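Local coordinates for protein DnaJ homolog subfamily C member 3 (Mus musculus, PDB 3IEG) that serves as an endoplasmic reticulum co-chaperone in the unfolded protein response, binding misfolded proteins through its TPR domain and restraining eIF2-alpha phosphorylation, at residues L197-G202 against K229-L234; R277-F282 against V306-D311. All coordinates share one frame; numbering follows the deposited sequence.

Contact 1 (L197-G202 against K229-L234); sequences LYYQLG and KQVKKL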
loop_
_atom_site.group_PDB
_atom_site.type_symbol
_atom_site.label_atom_id
_atom_site.label_comp_id
_atom_site.label_asym_id
_atom_site.label_seq_id
_atom_site.Cartn_x
_atom_site.Cartn_y
_atom_site.Cartn_z
ATOM N N LEU A 197 -5.760 8.527 -0.018
ATOM C CA LEU A 197 -6.149 7.813 -1.222
ATOM C C LEU A 197 -7.315 6.870 -0.916
ATOM O O LEU A 197 -8.261 6.747 -1.711
ATOM C CB LEU A 197 -4.954 7.076 -1.838
ATOM C CG LEU A 197 -3.851 7.912 -2.491
ATOM C CD1 LEU A 197 -2.643 7.038 -2.817
ATOM C CD2 LEU A 197 -4.346 8.630 -3.736
ATOM N N TYR A 198 -7.250 6.226 0.244
ATOM C CA TYR A 198 -8.365 5.438 0.724
ATOM C C TYR A 198 -9.622 6.306 0.832
ATOM O O TYR A 198 -10.714 5.880 0.436
ATOM C CB TYR A 198 -8.051 4.835 2.085
ATOM C CG TYR A 198 -7.246 3.561 2.079
ATOM C CD1 TYR A 198 -6.209 3.381 2.988
ATOM C CD2 TYR A 198 -7.528 2.517 1.181
ATOM C CE1 TYR A 198 -5.472 2.203 3.007
ATOM C CE2 TYR A 198 -6.780 1.334 1.189
ATOM C CZ TYR A 198 -5.756 1.195 2.105
ATOM O OH TYR A 198 -5.013 0.042 2.151
ATOM N N TYR A 199 -9.458 7.516 1.367
ATOM C CA TYR A 199 -10.577 8.432 1.549
ATOM C C TYR A 199 -11.261 8.672 0.219
ATOM O O TYR A 199 -12.448 8.381 0.085
ATOM C CB TYR A 199 -10.127 9.748 2.181
ATOM C CG TYR A 199 -11.258 10.655 2.634
ATOM C CD1 TYR A 199 -11.857 10.486 3.888
ATOM C CD2 TYR A 199 -11.717 11.691 1.826
ATOM C CE1 TYR A 199 -12.881 11.326 4.323
ATOM C CE2 TYR A 199 -12.739 12.535 2.244
ATOM C CZ TYR A 199 -13.318 12.351 3.494
ATOM O OH TYR A 199 -14.335 13.185 3.908
ATOM N N GLN A 200 -10.506 9.170 -0.761
ATOM C CA GLN A 200 -11.025 9.408 -2.103
ATOM C C GLN A 200 -11.656 8.145 -2.673
ATOM O O GLN A 200 -12.619 8.221 -3.429
ATOM C CB GLN A 200 -9.925 9.913 -3.041
ATOM C CG GLN A 200 -9.703 11.431 -3.019
ATOM C CD GLN A 200 -8.430 11.876 -3.781
ATOM O OE1 GLN A 200 -7.418 11.146 -3.842
ATOM N NE2 GLN A 200 -8.481 13.081 -4.361
ATOM N N LEU A 201 -11.130 6.984 -2.293
ATOM C CA LEU A 201 -11.686 5.718 -2.776
ATOM C C LEU A 201 -13.015 5.346 -2.141
ATOM O O LEU A 201 -13.750 4.525 -2.687
ATOM C CB LEU A 201 -10.690 4.571 -2.603
ATOM C CG LEU A 201 -9.655 4.466 -3.721
ATOM C CD1 LEU A 201 -8.518 3.559 -3.274
ATOM C CD2 LEU A 201 -10.284 3.990 -5.041
ATOM N N GLY A 202 -13.322 5.936 -0.992
ATOM C CA GLY A 202 -14.520 5.560 -0.264
ATOM C C GLY A 202 -14.256 4.593 0.874
ATOM O O GLY A 202 -15.158 4.289 1.637
ATOM N N LYS A 229 -9.848 14.289 12.024
ATOM C CA LYS A 229 -11.108 14.825 12.521
ATOM C C LYS A 229 -12.225 14.626 11.511
ATOM O O LYS A 229 -13.362 14.333 11.894
ATOM C CB LYS A 229 -10.965 16.297 12.913
ATOM C CG LYS A 229 -9.914 16.530 13.995
ATOM C CD LYS A 229 -10.094 17.856 14.711
ATOM C CE LYS A 229 -9.685 19.051 13.870
ATOM N NZ LYS A 229 -9.589 20.282 14.724
ATOM N N GLN A 230 -11.887 14.763 10.230
ATOM C CA GLN A 230 -12.842 14.576 9.139
ATOM C C GLN A 230 -13.261 13.111 8.976
ATOM O O GLN A 230 -14.451 12.821 8.978
ATOM C CB GLN A 230 -12.292 15.136 7.828
ATOM C CG GLN A 230 -13.132 14.824 6.597
ATOM C CD GLN A 230 -14.429 15.624 6.524
ATOM O OE1 GLN A 230 -14.738 16.415 7.417
ATOM N NE2 GLN A 230 -15.191 15.424 5.453
ATOM N N VAL A 231 -12.301 12.196 8.844
ATOM C CA VAL A 231 -12.647 10.777 8.700
ATOM C C VAL A 231 -13.306 10.241 9.947
ATOM O O VAL A 231 -14.246 9.482 9.841
ATOM C CB VAL A 231 -11.454 9.813 8.346
ATOM C CG1 VAL A 231 -11.591 9.257 6.942
ATOM C CG2 VAL A 231 -10.086 10.435 8.609
ATOM N N LYS A 232 -12.808 10.628 11.124
ATOM C CA LYS A 232 -13.374 10.144 12.387
ATOM C C LYS A 232 -14.885 10.391 12.410
ATOM O O LYS A 232 -15.658 9.446 12.633
ATOM C CB LYS A 232 -12.697 10.783 13.594
ATOM C CG LYS A 232 -12.770 9.958 14.860
ATOM C CD LYS A 232 -12.363 10.795 16.062
ATOM C CE LYS A 232 -12.934 10.272 17.362
ATOM N NZ LYS A 232 -12.130 9.136 17.864
ATOM N N LYS A 233 -15.284 11.639 12.133
ATOM C CA LYS A 233 -16.695 12.025 12.041
ATOM C C LYS A 233 -17.443 11.286 10.931
ATOM O O LYS A 233 -18.493 10.696 11.170
ATOM C CB LYS A 233 -16.833 13.528 11.805
ATOM C CG LYS A 233 -16.644 14.404 13.047
ATOM C CD LYS A 233 -16.633 15.909 12.680
ATOM C CE LYS A 233 -17.962 16.342 12.044
ATOM N NZ LYS A 233 -18.045 17.825 11.916
ATOM N N LEU A 234 -16.903 11.330 9.720
ATOM C CA LEU A 234 -17.527 10.688 8.586
ATOM C C LEU A 234 -17.696 9.201 8.840
ATOM O O LEU A 234 -18.684 8.604 8.427
ATOM C CB LEU A 234 -16.691 10.922 7.336
ATOM C CG LEU A 234 -17.290 10.738 5.936
ATOM C CD1 LEU A 234 -16.949 9.375 5.393
ATOM C CD2 LEU A 234 -18.801 11.031 5.840
#
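Tyr199 reaches across from the end of helix 188-201 and lays the CD1-CE1 edge of its ring against Val231, while its hydroxyl runs on to Gln230. Val231 CG1 lies in the ring plane, 3.3 Å from Tyr199 CD1. With CG anti to the backbone N (chi1 -169°), the phenol points across the interval between segment axes that come no closer than 12.1 Å, and most of the contact rests on this side chain. Gln230 meets it roughly at a right angle, bent at chi2 to turn the amide toward the hydroxyl, amide and ring planes 54° apart: Gln230 NE2 donates to Tyr199 OH over 2.9 Å, nearly straight at 162° and close to the amide plane. The same hydroxyl is also hydrogen-bonded to Glu264, and Gln230 NE2 to the carbonyl of Thr263, so both the buried phenol oxygen and the amide nitrogen have further partners. Leu234 CG lies 4.3 Å from Tyr199 OH. A phenylalanine here would keep the ring against Val231 but would probably leave Gln230 NE2 and Glu264 without the hydroxyl they share. The contact joins the first helix of TPR 6 to the long helix 222-246 that runs into TPR 7, alternate helices stacking as in other TPR arrays. The ring packs edge-to-face on His227; helix 204-217 touches Tyr199 and Val231 through Ser207, and Leu234 packs on helix 250-263.

Contact 2 (R277-F282 against V306-D311); sequences RICHCF and VNALKD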
loop_
_atom_site.group_PDB
_atom_site.type_symbol
_atom_site.label_atom_id
_atom_site.label_comp_id
_atom_site.label_asym_id
_atom_site.label_seq_id
_atom_site.Cartn_x
_atom_site.Cartn_y
_atom_site.Cartn_z
ATOM N N ARG A 277 -27.808 3.054 0.193
ATOM C CA ARG A 277 -28.327 2.660 1.501
ATOM C C ARG A 277 -29.671 3.344 1.814
ATOM O O ARG A 277 -30.543 2.749 2.452
ATOM C CB ARG A 277 -27.292 2.901 2.621
ATOM C CG ARG A 277 -25.975 2.115 2.500
ATOM C CD ARG A 277 -26.200 0.611 2.341
ATOM N NE ARG A 277 -26.410 -0.085 3.615
ATOM C CZ ARG A 277 -27.113 -1.209 3.755
ATOM N NH1 ARG A 277 -27.715 -1.767 2.712
ATOM N NH2 ARG A 277 -27.238 -1.771 4.946
ATOM N N ILE A 278 -29.849 4.576 1.342
ATOM C CA ILE A 278 -31.124 5.258 1.512
ATOM C C ILE A 278 -32.197 4.538 0.691
ATOM O O ILE A 278 -33.310 4.310 1.172
ATOM C CB ILE A 278 -31.035 6.772 1.195
ATOM C CG1 ILE A 278 -30.332 7.501 2.357
ATOM C CG2 ILE A 278 -32.439 7.369 0.946
ATOM C CD1 ILE A 278 -29.851 8.916 2.041
ATOM N N CYS A 279 -31.837 4.152 -0.529
ATOM C CA CYS A 279 -32.681 3.301 -1.359
ATOM C C CYS A 279 -33.124 2.053 -0.592
ATOM O O CYS A 279 -34.293 1.668 -0.640
ATOM C CB CYS A 279 -31.937 2.949 -2.646
ATOM S SG CYS A 279 -32.414 1.408 -3.426
ATOM N N HIS A 280 -32.187 1.452 0.140
ATOM C CA HIS A 280 -32.462 0.309 1.009
ATOM C C HIS A 280 -33.429 0.685 2.129
ATOM O O HIS A 280 -34.377 -0.044 2.391
ATOM C CB HIS A 280 -31.153 -0.243 1.585
ATOM C CG HIS A 280 -31.315 -1.511 2.366
ATOM N ND1 HIS A 280 -31.650 -2.712 1.777
ATOM C CD2 HIS A 280 -31.169 -1.769 3.689
ATOM C CE1 HIS A 280 -31.709 -3.653 2.703
ATOM N NE2 HIS A 280 -31.422 -3.108 3.872
ATOM N N CYS A 281 -33.194 1.828 2.770
ATOM C CA CYS A 281 -34.046 2.296 3.865
ATOM C C CYS A 281 -35.510 2.448 3.492
ATOM O O CYS A 281 -36.372 1.867 4.139
ATOM C CB CYS A 281 -33.526 3.598 4.451
ATOM S SG CYS A 281 -32.231 3.304 5.621
ATOM N N PHE A 282 -35.785 3.208 2.440
ATOM C CA PHE A 282 -37.159 3.382 1.981
ATOM C C PHE A 282 -37.826 2.051 1.592
ATOM O O PHE A 282 -38.961 1.795 1.972
ATOM C CB PHE A 282 -37.238 4.432 0.868
ATOM C CG PHE A 282 -37.185 5.859 1.373
ATOM C CD1 PHE A 282 -38.233 6.388 2.143
ATOM C CD2 PHE A 282 -36.109 6.682 1.072
ATOM C CE1 PHE A 282 -38.196 7.724 2.609
ATOM C CE2 PHE A 282 -36.063 8.017 1.531
ATOM C CZ PHE A 282 -37.103 8.534 2.300
ATOM N N VAL A 306 -26.592 -4.570 -7.715
ATOM C CA VAL A 306 -27.474 -5.667 -7.316
ATOM C C VAL A 306 -28.422 -5.277 -6.165
ATOM O O VAL A 306 -29.628 -5.543 -6.240
ATOM C CB VAL A 306 -26.665 -6.954 -6.984
ATOM C CG1 VAL A 306 -27.583 -8.107 -6.585
ATOM C CG2 VAL A 306 -25.808 -7.363 -8.171
ATOM N N ASN A 307 -27.878 -4.643 -5.121
ATOM C CA ASN A 307 -28.667 -4.202 -3.956
ATOM C C ASN A 307 -29.823 -3.274 -4.334
ATOM O O ASN A 307 -30.949 -3.433 -3.848
ATOM C CB ASN A 307 -27.779 -3.506 -2.918
ATOM C CG ASN A 307 -26.770 -4.441 -2.274
ATOM O OD1 ASN A 307 -27.013 -5.637 -2.120
ATOM N ND2 ASN A 307 -25.629 -3.886 -1.878
ATOM N N ALA A 308 -29.526 -2.316 -5.207
ATOM C CA ALA A 308 -30.506 -1.344 -5.703
ATOM C C ALA A 308 -31.583 -2.025 -6.538
ATOM O O ALA A 308 -32.761 -1.664 -6.453
ATOM C CB ALA A 308 -29.812 -0.239 -6.511
ATOM N N LEU A 309 -31.176 -3.007 -7.338
ATOM C CA LEU A 309 -32.118 -3.791 -8.126
ATOM C C LEU A 309 -33.090 -4.561 -7.235
ATOM O O LEU A 309 -34.305 -4.490 -7.435
ATOM C CB LEU A 309 -31.383 -4.737 -9.075
ATOM C CG LEU A 309 -30.732 -4.027 -10.265
ATOM C CD1 LEU A 309 -29.742 -4.936 -10.977
ATOM C CD2 LEU A 309 -31.791 -3.484 -11.229
ATOM N N LYS A 310 -32.549 -5.276 -6.250
ATOM C CA LYS A 310 -33.354 -6.067 -5.319
ATOM C C LYS A 310 -34.310 -5.189 -4.528
ATOM O O LYS A 310 -35.478 -5.542 -4.341
ATOM C CB LYS A 310 -32.459 -6.846 -4.346
ATOM C CG LYS A 310 -31.769 -8.083 -4.940
ATOM C CD LYS A 310 -30.537 -8.518 -4.126
ATOM C CE LYS A 310 -30.908 -8.970 -2.717
ATOM N NZ LYS A 310 -29.689 -9.325 -1.947
ATOM N N ASP A 311 -33.809 -4.043 -4.068
ATOM C CA ASP A 311 -34.608 -3.148 -3.244
ATOM C C ASP A 311 -35.698 -2.447 -4.055
ATOM O O ASP A 311 -36.828 -2.293 -3.564
ATOM C CB ASP A 311 -33.727 -2.165 -2.465
ATOM C CG ASP A 311 -32.951 -2.842 -1.348
ATOM O OD1 ASP A 311 -33.377 -3.916 -0.902
ATOM O OD2 ASP A 311 -31.914 -2.314 -0.913
#
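The imidazole of His280 takes Asp311 OD2 at its edge, almost exactly in the ring plane, and has Arg277 NH1 over one face, 3.5 Å above the plane and displaced toward the rim. His280 ND1 donates to Asp311 OD2 across 2.7 Å at 154°, reaching the syn side of that oxygen but tilted 33° from the carboxylate plane. The imidazole swings anti to the backbone N, which carries ND1 out to the carboxylate on helix 306-318. Arg277 NH1 stays 5.6 Å from Asp311 OD2, too far for contact; the guanidinium is salt-bridged through NE to Glu242, so any pull on Asp311 is probably weak and long-range. Beside this polar pair, Cys279 SG points at helix 306-318, 3.9 Å from Asp311 CB and 4.0 Å from Ala308 CA. That sulfur is tied to Cys295 in a disulfide that joins helix 268-284 to helix 288-301. The two segments run nearly parallel, 20° apart with axes 9.4 Å from each other, as expected of the first helices of successive TPR units. Helix 288-301 packs on both, through Cys279 and Ala308, helix 250-263 backs Arg277 and Cys281, and helix 322-333 receives Leu309.

Following the chain from the N terminus, helix 188-201 opens contact 1, which closes at helix 222-246 after the chain has passed through helix 204-217. The chain then goes on through helix 250-263 into helix 268-284, where contact 2 opens; it closes at helix 306-318 once helix 288-301 has been traversed. The two loops follow in series, neither crossing nor enclosing the other, and their centres lie about 23 Å apart on the same side of the chain's centre. Each joins a helix to the next but one, the usual step between TPR units: contact 1 links TPR 6 to the long helix leading into TPR 7, and contact 2 joins TPR 8 to TPR 9.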